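Local atomic coordinates of ABC transporter periplasmic peptide-binding protein (PDB entry 4QFP), a protein that probably captures dipeptides in the periplasm and delivers them to an ABC transporter for import into the cell. Residues A266-A271 with F509-A514; W295-E300 with Q311-A316; T341-E346 with Q485-A490; E517-G522 with A530-K535. All blocks are in the same frame, centred on the assembly; numbering follows the deposited sequence.

Interaction 1 (A266-A271 with F509-A514)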
# COMPACT_ATOMS: atom_id res chain seq x y z
N ALA A 266 -6.59 2.12 14.81
CA ALA A 266 -6.41 1.65 13.44
C ALA A 266 -6.79 0.18 13.31
O ALA A 266 -6.56 -0.62 14.20
CB ALA A 266 -4.97 1.86 13.01
N HIS A 267 -7.39 -0.16 12.17
CA HIS A 267 -7.69 -1.54 11.82
C HIS A 267 -8.36 -2.31 12.96
O HIS A 267 -7.90 -3.38 13.35
CB HIS A 267 -6.41 -2.25 11.36
CG HIS A 267 -5.81 -1.67 10.12
ND1 HIS A 267 -6.39 -1.81 8.88
CD2 HIS A 267 -4.69 -0.93 9.93
CE1 HIS A 267 -5.64 -1.19 7.97
NE2 HIS A 267 -4.61 -0.65 8.58
N PRO A 268 -9.48 -1.77 13.48
CA PRO A 268 -10.26 -2.46 14.52
C PRO A 268 -10.69 -3.84 14.07
O PRO A 268 -11.16 -4.00 12.94
CB PRO A 268 -11.50 -1.57 14.69
CG PRO A 268 -11.58 -0.76 13.44
CD PRO A 268 -10.15 -0.53 13.03
N SER A 269 -10.54 -4.82 14.95
CA SER A 269 -10.98 -6.17 14.65
C SER A 269 -12.41 -6.14 14.15
O SER A 269 -13.23 -5.37 14.64
CB SER A 269 -10.90 -7.05 15.89
OG SER A 269 -11.58 -8.27 15.67
N SER A 270 -12.70 -6.97 13.16
CA SER A 270 -14.04 -7.04 12.61
C SER A 270 -15.00 -7.66 13.63
O SER A 270 -16.16 -7.25 13.73
CB SER A 270 -14.05 -7.81 11.30
OG SER A 270 -13.41 -9.07 11.45
N ALA A 271 -14.51 -8.63 14.38
CA ALA A 271 -15.32 -9.30 15.40
C ALA A 271 -15.82 -8.34 16.47
O ALA A 271 -16.80 -8.63 17.16
CB ALA A 271 -14.53 -10.45 16.04
N PHE A 509 -12.50 0.23 7.81
CA PHE A 509 -13.08 0.64 9.08
C PHE A 509 -12.07 1.37 9.94
O PHE A 509 -10.88 1.08 9.91
CB PHE A 509 -13.58 -0.57 9.87
CG PHE A 509 -14.83 -1.19 9.33
CD1 PHE A 509 -16.04 -0.52 9.40
CD2 PHE A 509 -14.80 -2.46 8.78
CE1 PHE A 509 -17.19 -1.10 8.91
CE2 PHE A 509 -15.93 -3.05 8.29
CZ PHE A 509 -17.13 -2.37 8.35
N GLN A 510 -12.56 2.31 10.73
CA GLN A 510 -11.73 2.96 11.72
C GLN A 510 -12.62 3.37 12.87
O GLN A 510 -13.75 3.80 12.67
CB GLN A 510 -11.04 4.18 11.12
CG GLN A 510 -10.17 4.93 12.10
CD GLN A 510 -9.41 6.05 11.44
OE1 GLN A 510 -9.91 7.17 11.33
NE2 GLN A 510 -8.20 5.77 10.99
N ALA A 511 -12.10 3.23 14.09
CA ALA A 511 -12.86 3.62 15.27
C ALA A 511 -12.18 4.80 15.94
O ALA A 511 -10.95 4.91 15.95
CB ALA A 511 -12.97 2.44 16.23
N SER A 512 -12.98 5.71 16.49
CA SER A 512 -12.42 6.91 17.09
C SER A 512 -13.37 7.46 18.13
O SER A 512 -14.57 7.21 18.09
CB SER A 512 -12.18 7.96 16.01
OG SER A 512 -13.41 8.36 15.43
N SER A 513 -12.82 8.21 19.08
CA SER A 513 -13.63 8.92 20.06
C SER A 513 -14.55 9.90 19.33
O SER A 513 -14.13 10.57 18.39
CB SER A 513 -12.72 9.65 21.05
OG SER A 513 -13.23 10.93 21.34
N ALA A 514 -15.80 10.00 19.76
CA ALA A 514 -16.74 10.92 19.13
C ALA A 514 -16.29 12.39 19.21
O ALA A 514 -16.85 13.25 18.54
CB ALA A 514 -18.13 10.77 19.72
O HOH W 1 -8.26 1.78 10.00
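The backbone O of Phe509 takes a hydrogen bond from a water whose oxygen lies 2.7 Å away. The same water accepts the backbone N-H of His267, with 3.0 Å from His267 N to the water oxygen. This water bridge joins the end of strand 264-266 to strand 500-513, two antiparallel neighbours in the large mixed sheet of this periplasmic binding protein fold. The first strand gives out here. His267 has left-handed backbone angles, so the chain turns off the sheet, and a water stands in for a direct backbone bond. The water also sits over the centre of the His267 ring. Arg253 donates from NE to Ala266 O and from NH2 to His267 O. The side chain of His267 comes to about 6 Å from a bound threonine, which places the turn close to the ligand pocket.

Pro268 carries the apolar part. Its CD rests on the backbone of strand 500-513, with Pro268 CD 3.6 Å from Phe509 O and 4.0 Å from Gln510 CA. The next ring carbon reaches side chains: Pro268 CG lies 4.1 Å from Phe509 CB. The ring of Phe509 swings away from the proline, because its CG stands anti to the carbonyl carbon (chi1 -73°). Leu273 and Leu276 of helix 273-278 also pack on Pro268. A glycine here would probably leave a gap between the turn and the strand and set the turn freer to move. The same Pro268 CG is 4.5 Å from Ala511 CB.

Interaction 2 (W295-E300 with Q311-A316)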
# COMPACT_ATOMS: atom_id res chain seq x y z
N TRP A 295 -4.79 -15.42 -1.66
CA TRP A 295 -3.91 -16.51 -1.27
C TRP A 295 -2.94 -16.74 -2.43
O TRP A 295 -3.34 -17.20 -3.51
CB TRP A 295 -4.74 -17.75 -1.01
CG TRP A 295 -4.00 -18.90 -0.43
CD1 TRP A 295 -2.88 -18.86 0.35
CD2 TRP A 295 -4.34 -20.28 -0.58
NE1 TRP A 295 -2.50 -20.14 0.70
CE2 TRP A 295 -3.38 -21.02 0.14
CE3 TRP A 295 -5.36 -20.95 -1.25
CZ2 TRP A 295 -3.43 -22.42 0.21
CZ3 TRP A 295 -5.39 -22.33 -1.19
CH2 TRP A 295 -4.44 -23.05 -0.47
N ALA A 296 -1.68 -16.37 -2.23
CA ALA A 296 -0.65 -16.51 -3.25
C ALA A 296 0.25 -17.71 -3.00
O ALA A 296 0.65 -17.99 -1.87
CB ALA A 296 0.19 -15.24 -3.35
N PHE A 297 0.55 -18.42 -4.08
CA PHE A 297 1.45 -19.57 -4.06
C PHE A 297 2.83 -19.15 -4.54
O PHE A 297 2.95 -18.36 -5.46
CB PHE A 297 0.93 -20.65 -5.00
CG PHE A 297 -0.48 -21.07 -4.74
CD1 PHE A 297 -0.77 -22.03 -3.79
CD2 PHE A 297 -1.53 -20.52 -5.48
CE1 PHE A 297 -2.07 -22.42 -3.55
CE2 PHE A 297 -2.82 -20.91 -5.25
CZ PHE A 297 -3.10 -21.86 -4.28
N ASN A 298 3.87 -19.70 -3.91
CA ASN A 298 5.22 -19.53 -4.39
C ASN A 298 5.36 -20.43 -5.61
O ASN A 298 5.61 -21.63 -5.47
CB ASN A 298 6.22 -19.97 -3.31
CG ASN A 298 7.64 -19.51 -3.60
OD1 ASN A 298 8.47 -19.43 -2.70
ND2 ASN A 298 7.92 -19.20 -4.86
N THR A 299 5.18 -19.87 -6.80
CA THR A 299 5.10 -20.67 -8.02
C THR A 299 6.47 -21.14 -8.47
O THR A 299 6.60 -21.74 -9.54
CB THR A 299 4.42 -19.91 -9.17
OG1 THR A 299 5.20 -18.76 -9.50
CG2 THR A 299 3.01 -19.49 -8.77
N GLU A 300 7.49 -20.87 -7.67
CA GLU A 300 8.83 -21.33 -7.98
C GLU A 300 9.22 -22.47 -7.05
O GLU A 300 10.37 -22.93 -7.06
CB GLU A 300 9.83 -20.18 -7.87
CG GLU A 300 9.81 -19.26 -9.08
CD GLU A 300 10.28 -19.97 -10.34
OE1 GLU A 300 11.32 -20.67 -10.28
OE2 GLU A 300 9.62 -19.83 -11.40
N GLN A 311 -4.68 -25.37 -8.90
CA GLN A 311 -6.11 -25.51 -9.20
C GLN A 311 -6.80 -26.44 -8.22
O GLN A 311 -7.91 -26.17 -7.78
CB GLN A 311 -6.30 -25.99 -10.64
CG GLN A 311 -5.82 -24.98 -11.66
CD GLN A 311 -5.92 -25.50 -13.07
OE1 GLN A 311 -6.33 -24.77 -13.98
NE2 GLN A 311 -5.55 -26.75 -13.28
N ALA A 312 -6.13 -27.53 -7.86
CA ALA A 312 -6.68 -28.47 -6.91
C ALA A 312 -6.92 -27.83 -5.55
O ALA A 312 -7.97 -28.02 -4.95
CB ALA A 312 -5.78 -29.68 -6.76
N LEU A 313 -5.94 -27.07 -5.07
CA LEU A 313 -5.96 -26.55 -3.69
C LEU A 313 -7.00 -25.46 -3.45
O LEU A 313 -7.56 -25.35 -2.36
CB LEU A 313 -4.58 -26.03 -3.28
CG LEU A 313 -3.44 -27.05 -3.14
CD1 LEU A 313 -2.10 -26.34 -2.95
CD2 LEU A 313 -3.69 -28.01 -2.00
N VAL A 314 -7.25 -24.62 -4.46
CA VAL A 314 -8.26 -23.58 -4.32
C VAL A 314 -9.69 -24.15 -4.21
O VAL A 314 -10.55 -23.53 -3.57
CB VAL A 314 -8.18 -22.54 -5.47
CG1 VAL A 314 -6.77 -21.96 -5.57
CG2 VAL A 314 -8.59 -23.17 -6.79
N HIS A 315 -9.92 -25.32 -4.80
CA HIS A 315 -11.25 -25.95 -4.78
C HIS A 315 -11.62 -26.50 -3.42
O HIS A 315 -12.78 -26.80 -3.16
CB HIS A 315 -11.33 -27.09 -5.80
CG HIS A 315 -11.54 -26.63 -7.21
ND1 HIS A 315 -12.67 -25.93 -7.60
CD2 HIS A 315 -10.79 -26.79 -8.33
CE1 HIS A 315 -12.59 -25.66 -8.90
NE2 HIS A 315 -11.46 -26.17 -9.36
N ALA A 316 -10.63 -26.66 -2.55
CA ALA A 316 -10.84 -27.28 -1.24
C ALA A 316 -11.13 -26.27 -0.13
O ALA A 316 -11.39 -26.66 1.01
CB ALA A 316 -9.63 -28.13 -0.86
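Trp295 has CG anti to its backbone N (chi1 -172°), while Phe297 has CG anti to its carbonyl carbon (chi1 -55°), and both rings thereby reach Leu313 on the helix. This is alpha/beta layering: helix 307-314 packs on the sheet through strand 291-297, which precedes it in the chain. The two aromatic residues are two apart on the strand and point to the same side. They also meet each other. Phe297 CE1 lies over one face of the indole, offset toward its rim.

The indole meets the helix with its six-membered ring. Trp295 CH2 is 4.1 Å from Leu313 CB, and the two side chains cross at about a right angle. The backbone is touched as well: Leu313 O lies at the edge of the indole, 3.9 Å from Trp295 CZ3. Phe297 reaches farther along the leucine, with Phe297 CE1 4.0 Å from Leu313 CD1. All four residues are buried. Met396 and Leu400 of helix 389-401 close in on Trp295, and Leu400 also touches Leu313. The side chain of Val314 meets the phenyl ring. Its CG1 approaches the ring edge, in plane, 3.9 Å from Phe297 CZ.

Interaction 3 (T341-E346 with Q485-A490)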
# COMPACT_ATOMS: atom_id res chain seq x y z
N THR A 341 -16.02 -1.90 -7.78
CA THR A 341 -16.05 -0.44 -7.96
C THR A 341 -14.85 0.09 -8.75
O THR A 341 -14.70 1.30 -8.94
CB THR A 341 -16.22 0.31 -6.62
OG1 THR A 341 -15.19 -0.06 -5.70
CG2 THR A 341 -17.56 -0.02 -6.01
N SER A 342 -14.01 -0.83 -9.21
CA SER A 342 -12.95 -0.50 -10.14
C SER A 342 -13.52 -0.44 -11.55
O SER A 342 -14.24 -1.35 -11.96
CB SER A 342 -11.85 -1.56 -10.09
OG SER A 342 -10.91 -1.33 -11.12
N TRP A 343 -13.18 0.61 -12.29
CA TRP A 343 -13.70 0.74 -13.64
C TRP A 343 -13.23 -0.35 -14.60
O TRP A 343 -13.81 -0.53 -15.66
CB TRP A 343 -13.46 2.14 -14.23
CG TRP A 343 -12.02 2.63 -14.43
CD1 TRP A 343 -11.37 3.57 -13.68
CD2 TRP A 343 -11.09 2.25 -15.47
NE1 TRP A 343 -10.11 3.78 -14.17
CE2 TRP A 343 -9.91 2.98 -15.26
CE3 TRP A 343 -11.15 1.35 -16.54
CZ2 TRP A 343 -8.79 2.85 -16.09
CZ3 TRP A 343 -10.03 1.22 -17.36
CH2 TRP A 343 -8.87 1.96 -17.13
N ALA A 344 -12.20 -1.10 -14.22
CA ALA A 344 -11.70 -2.17 -15.08
C ALA A 344 -12.19 -3.54 -14.64
O ALA A 344 -11.87 -4.56 -15.26
CB ALA A 344 -10.17 -2.14 -15.13
N PHE A 345 -13.01 -3.57 -13.60
CA PHE A 345 -13.51 -4.81 -13.02
C PHE A 345 -14.23 -5.69 -14.05
O PHE A 345 -15.08 -5.21 -14.80
CB PHE A 345 -14.44 -4.50 -11.85
CG PHE A 345 -15.30 -5.67 -11.42
CD1 PHE A 345 -14.76 -6.71 -10.69
CD2 PHE A 345 -16.67 -5.70 -11.72
CE1 PHE A 345 -15.56 -7.78 -10.26
CE2 PHE A 345 -17.47 -6.76 -11.31
CZ PHE A 345 -16.91 -7.81 -10.57
N GLU A 346 -13.89 -6.97 -14.07
CA GLU A 346 -14.65 -7.96 -14.84
C GLU A 346 -14.71 -9.27 -14.07
O GLU A 346 -13.68 -9.89 -13.81
CB GLU A 346 -14.03 -8.21 -16.21
CG GLU A 346 -14.71 -9.34 -16.97
CD GLU A 346 -14.09 -9.62 -18.32
OE1 GLU A 346 -14.75 -9.32 -19.35
OE2 GLU A 346 -12.95 -10.15 -18.37
N GLN A 485 -10.05 -3.48 -21.94
CA GLN A 485 -9.92 -4.73 -22.66
C GLN A 485 -8.67 -5.48 -22.20
O GLN A 485 -8.72 -6.68 -21.89
CB GLN A 485 -9.92 -4.49 -24.17
CG GLN A 485 -11.29 -4.11 -24.69
CD GLN A 485 -11.25 -3.56 -26.11
OE1 GLN A 485 -12.09 -2.74 -26.48
NE2 GLN A 485 -10.29 -4.02 -26.90
N TYR A 486 -7.55 -4.78 -22.16
CA TYR A 486 -6.32 -5.39 -21.67
C TYR A 486 -6.45 -5.82 -20.21
O TYR A 486 -6.03 -6.91 -19.84
CB TYR A 486 -5.14 -4.45 -21.89
CG TYR A 486 -4.82 -4.30 -23.35
CD1 TYR A 486 -4.28 -5.35 -24.08
CD2 TYR A 486 -5.07 -3.11 -24.02
CE1 TYR A 486 -4.00 -5.23 -25.42
CE2 TYR A 486 -4.79 -2.98 -25.37
CZ TYR A 486 -4.25 -4.04 -26.06
OH TYR A 486 -3.97 -3.92 -27.41
N TYR A 487 -7.05 -4.99 -19.38
CA TYR A 487 -7.24 -5.39 -17.98
C TYR A 487 -8.16 -6.59 -17.82
O TYR A 487 -8.00 -7.38 -16.90
CB TYR A 487 -7.68 -4.20 -17.14
CG TYR A 487 -6.57 -3.19 -16.98
CD1 TYR A 487 -5.27 -3.60 -16.69
CD2 TYR A 487 -6.80 -1.85 -17.17
CE1 TYR A 487 -4.24 -2.67 -16.55
CE2 TYR A 487 -5.79 -0.92 -17.04
CZ TYR A 487 -4.51 -1.34 -16.73
OH TYR A 487 -3.51 -0.40 -16.61
N ASP A 488 -9.12 -6.75 -18.73
CA ASP A 488 -9.98 -7.93 -18.71
C ASP A 488 -9.14 -9.18 -18.95
O ASP A 488 -9.31 -10.20 -18.28
CB ASP A 488 -11.07 -7.86 -19.79
CG ASP A 488 -12.12 -6.79 -19.51
OD1 ASP A 488 -12.17 -6.26 -18.38
OD2 ASP A 488 -12.90 -6.48 -20.45
N ALA A 489 -8.25 -9.10 -19.93
CA ALA A 489 -7.39 -10.23 -20.29
C ALA A 489 -6.43 -10.56 -19.16
O ALA A 489 -6.13 -11.73 -18.92
CB ALA A 489 -6.61 -9.93 -21.58
N ALA A 490 -5.93 -9.53 -18.48
CA ALA A 490 -5.07 -9.73 -17.32
C ALA A 490 -5.83 -10.48 -16.24
O ALA A 490 -5.32 -11.43 -15.63
CB ALA A 490 -4.58 -8.39 -16.79
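Glu346 and Asp488 bring their carboxylates together, stacked with planes 25° apart. Glu346 OE1 lies 3.6 Å from Asp488 OD2, so two like charges are close. The glutamate stretches out to get there: its CG is anti to the backbone N (chi1 174°) and the chain stays extended beyond CG. The two side chains cross at about a right angle. Glu346 OE2 ends up against the aliphatic carbon of the aspartate, 3.3 Å from Asp488 CB. Asp488 OD1 turns back toward the loop and lies 3.5 Å from Glu346 CB. Lys484 forms a salt bridge with Asp488 OD1, which probably eases the repulsion. Without such help the pair would be expected to hold a proton more readily. An alanine here in place of Glu346 would probably leave Asp488 CB without the carboxylate that packs on it and open a gap between loop and helix.

The apolar half lies one residue back on the helix. The methyl of Ala344 comes down on the root of the tyrosine, with Ala344 CB 3.8 Å from Tyr487 CB. Trp343 points its six-membered ring at the edge of the phenol, with Trp343 CH2 4.2 Å from Tyr487 CE2. The phenol oxygen is held by Arg483.

The loop keeps its shape through Phe345 N, bonded to Ser342 O at 3.0 Å. Gln491 secures it to the helix, donating to Ala344 O and accepting from Glu346 N. Ser342 to Phe345 form a type I beta turn, here docked against the side of helix 480-497.

Interaction 4 (E517-G522 with A530-K535)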
# COMPACT_ATOMS: atom_id res chain seq x y z
N GLU A 517 -12.89 14.93 14.98
CA GLU A 517 -13.48 15.27 13.69
C GLU A 517 -12.37 15.37 12.65
O GLU A 517 -11.19 15.45 13.00
CB GLU A 517 -14.19 16.64 13.75
CG GLU A 517 -14.97 16.90 15.03
CD GLU A 517 -15.60 18.28 15.08
OE1 GLU A 517 -15.07 19.22 14.44
OE2 GLU A 517 -16.64 18.43 15.78
N GLY A 518 -12.75 15.39 11.38
CA GLY A 518 -11.82 15.70 10.32
C GLY A 518 -10.94 14.57 9.80
O GLY A 518 -9.94 14.84 9.13
N ILE A 519 -11.30 13.33 10.09
CA ILE A 519 -10.60 12.19 9.48
C ILE A 519 -11.53 11.36 8.60
O ILE A 519 -12.07 10.34 9.03
CB ILE A 519 -10.02 11.23 10.53
CG1 ILE A 519 -9.20 11.99 11.57
CG2 ILE A 519 -9.17 10.16 9.85
CD1 ILE A 519 -8.54 11.07 12.56
N THR A 520 -11.72 11.79 7.36
CA THR A 520 -12.53 11.01 6.43
C THR A 520 -11.71 9.85 5.84
O THR A 520 -10.56 10.03 5.42
CB THR A 520 -13.12 11.89 5.30
OG1 THR A 520 -13.83 13.00 5.88
CG2 THR A 520 -14.09 11.08 4.44
N LEU A 521 -12.29 8.66 5.85
CA LEU A 521 -11.65 7.50 5.23
C LEU A 521 -11.86 7.56 3.73
O LEU A 521 -12.91 8.02 3.28
CB LEU A 521 -12.23 6.20 5.78
CG LEU A 521 -11.66 5.65 7.08
CD1 LEU A 521 -11.09 6.76 7.95
CD2 LEU A 521 -12.75 4.88 7.81
N GLY A 522 -10.88 7.10 2.97
CA GLY A 522 -10.95 7.18 1.52
C GLY A 522 -11.05 5.82 0.86
O GLY A 522 -10.64 4.81 1.45
N ALA A 530 -4.25 15.37 8.50
CA ALA A 530 -4.01 16.78 8.20
C ALA A 530 -5.14 17.69 8.69
O ALA A 530 -4.90 18.82 9.08
CB ALA A 530 -3.77 16.99 6.71
N ASN A 531 -6.37 17.19 8.65
CA ASN A 531 -7.52 18.02 9.02
C ASN A 531 -8.14 17.66 10.36
O ASN A 531 -9.18 18.20 10.74
CB ASN A 531 -8.59 17.97 7.93
CG ASN A 531 -8.09 18.52 6.62
OD1 ASN A 531 -7.85 19.72 6.50
ND2 ASN A 531 -7.94 17.65 5.63
N ALA A 532 -7.49 16.75 11.07
CA ALA A 532 -8.02 16.26 12.34
C ALA A 532 -8.07 17.35 13.41
O ALA A 532 -7.19 18.21 13.49
CB ALA A 532 -7.23 15.06 12.83
N ARG A 533 -9.11 17.29 14.23
CA ARG A 533 -9.23 18.17 15.38
C ARG A 533 -10.12 17.53 16.44
O ARG A 533 -10.83 16.56 16.16
CB ARG A 533 -9.78 19.54 14.97
CG ARG A 533 -11.02 19.47 14.10
CD ARG A 533 -11.61 20.86 13.86
NE ARG A 533 -12.39 21.32 15.01
CZ ARG A 533 -11.90 22.09 15.99
NH1 ARG A 533 -10.63 22.48 15.96
NH2 ARG A 533 -12.68 22.46 17.00
N LYS A 534 -10.06 18.05 17.66
CA LYS A 534 -10.91 17.60 18.75
C LYS A 534 -11.97 18.65 19.08
O LYS A 534 -11.78 19.84 18.81
CB LYS A 534 -10.07 17.29 19.99
CG LYS A 534 -9.43 15.91 19.98
CD LYS A 534 -8.88 15.56 21.35
CE LYS A 534 -8.26 14.18 21.36
NZ LYS A 534 -7.62 13.88 22.67
N LYS A 535 -13.08 18.19 19.67
CA LYS A 535 -14.18 19.05 20.12
C LYS A 535 -15.21 19.25 19.01
O LYS A 535 -15.83 18.29 18.55
CB LYS A 535 -13.67 20.39 20.64
CG LYS A 535 -14.71 21.50 20.72
CD LYS A 535 -15.60 21.34 21.94
CE LYS A 535 -16.72 22.37 21.93
NZ LYS A 535 -17.60 22.23 23.13
O HOH W 2 -7.65 14.76 7.99
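Glu517 pairs with Arg533 through two backbone bonds. Glu517 N donates to Arg533 O at 2.9 Å, almost straight (173°). Arg533 N returns a bond to Glu517 O at 3.0 Å, coming in tilted from the carbonyl plane. The same Glu517 O also meets a C-H, with Ala532 CA 3.3 Å away. The two side chains leave one face of the pair and lie side by side, pointing the same way. Arg533 CG sits between its backbone N and carbonyl carbon (chi1 49°), and the chain bends farther out. Its guanidinium then offers an edge to the carboxylate. Glu517 OE1 and Arg533 NE are 3.5 Å apart, a salt bridge with only a weak hydrogen bond. The two planes stand 68° apart.

Gly518 follows, with a positive phi. A side chain here would run into Asn531 O. Direct pairing stops at this point and a water takes over: it donates to Gly518 O, 2.6 Å from the water oxygen, and accepts from Asn531 N.

Ile519 adds an apolar touch, with CG1 3.9 Å from Ala532 CB. Its side chain also meets Gln510 of strand 500-513, and Leu239 packs on Ala532. Lys534 leaves the contact and forms a salt bridge with Asp263.

Strands 516-517 and 533-534 thus make a short two-stranded antiparallel ribbon at the surface, holding the C-terminal end of the modelled chain to the protein.

Following the chain, strand 264-266 runs into the turn that opens interaction 1. That loop stays open for over two hundred residues. Within it, interaction 2 closes a short strand-to-helix link between 295-300 and 311-316. Interaction 3 then opens at 341-346 and closes on helix 480-497, also within the span of interaction 1. The chain goes straight on into strand 500-513, where interaction 1 closes. Interaction 4 comes last, a small loop near the C terminus. No loops cross. Interactions 1 and 2 reach the same sheet, with centres about 32 Å apart. Interactions 1 and 4 touch where Leu521 packs on strand 500-513.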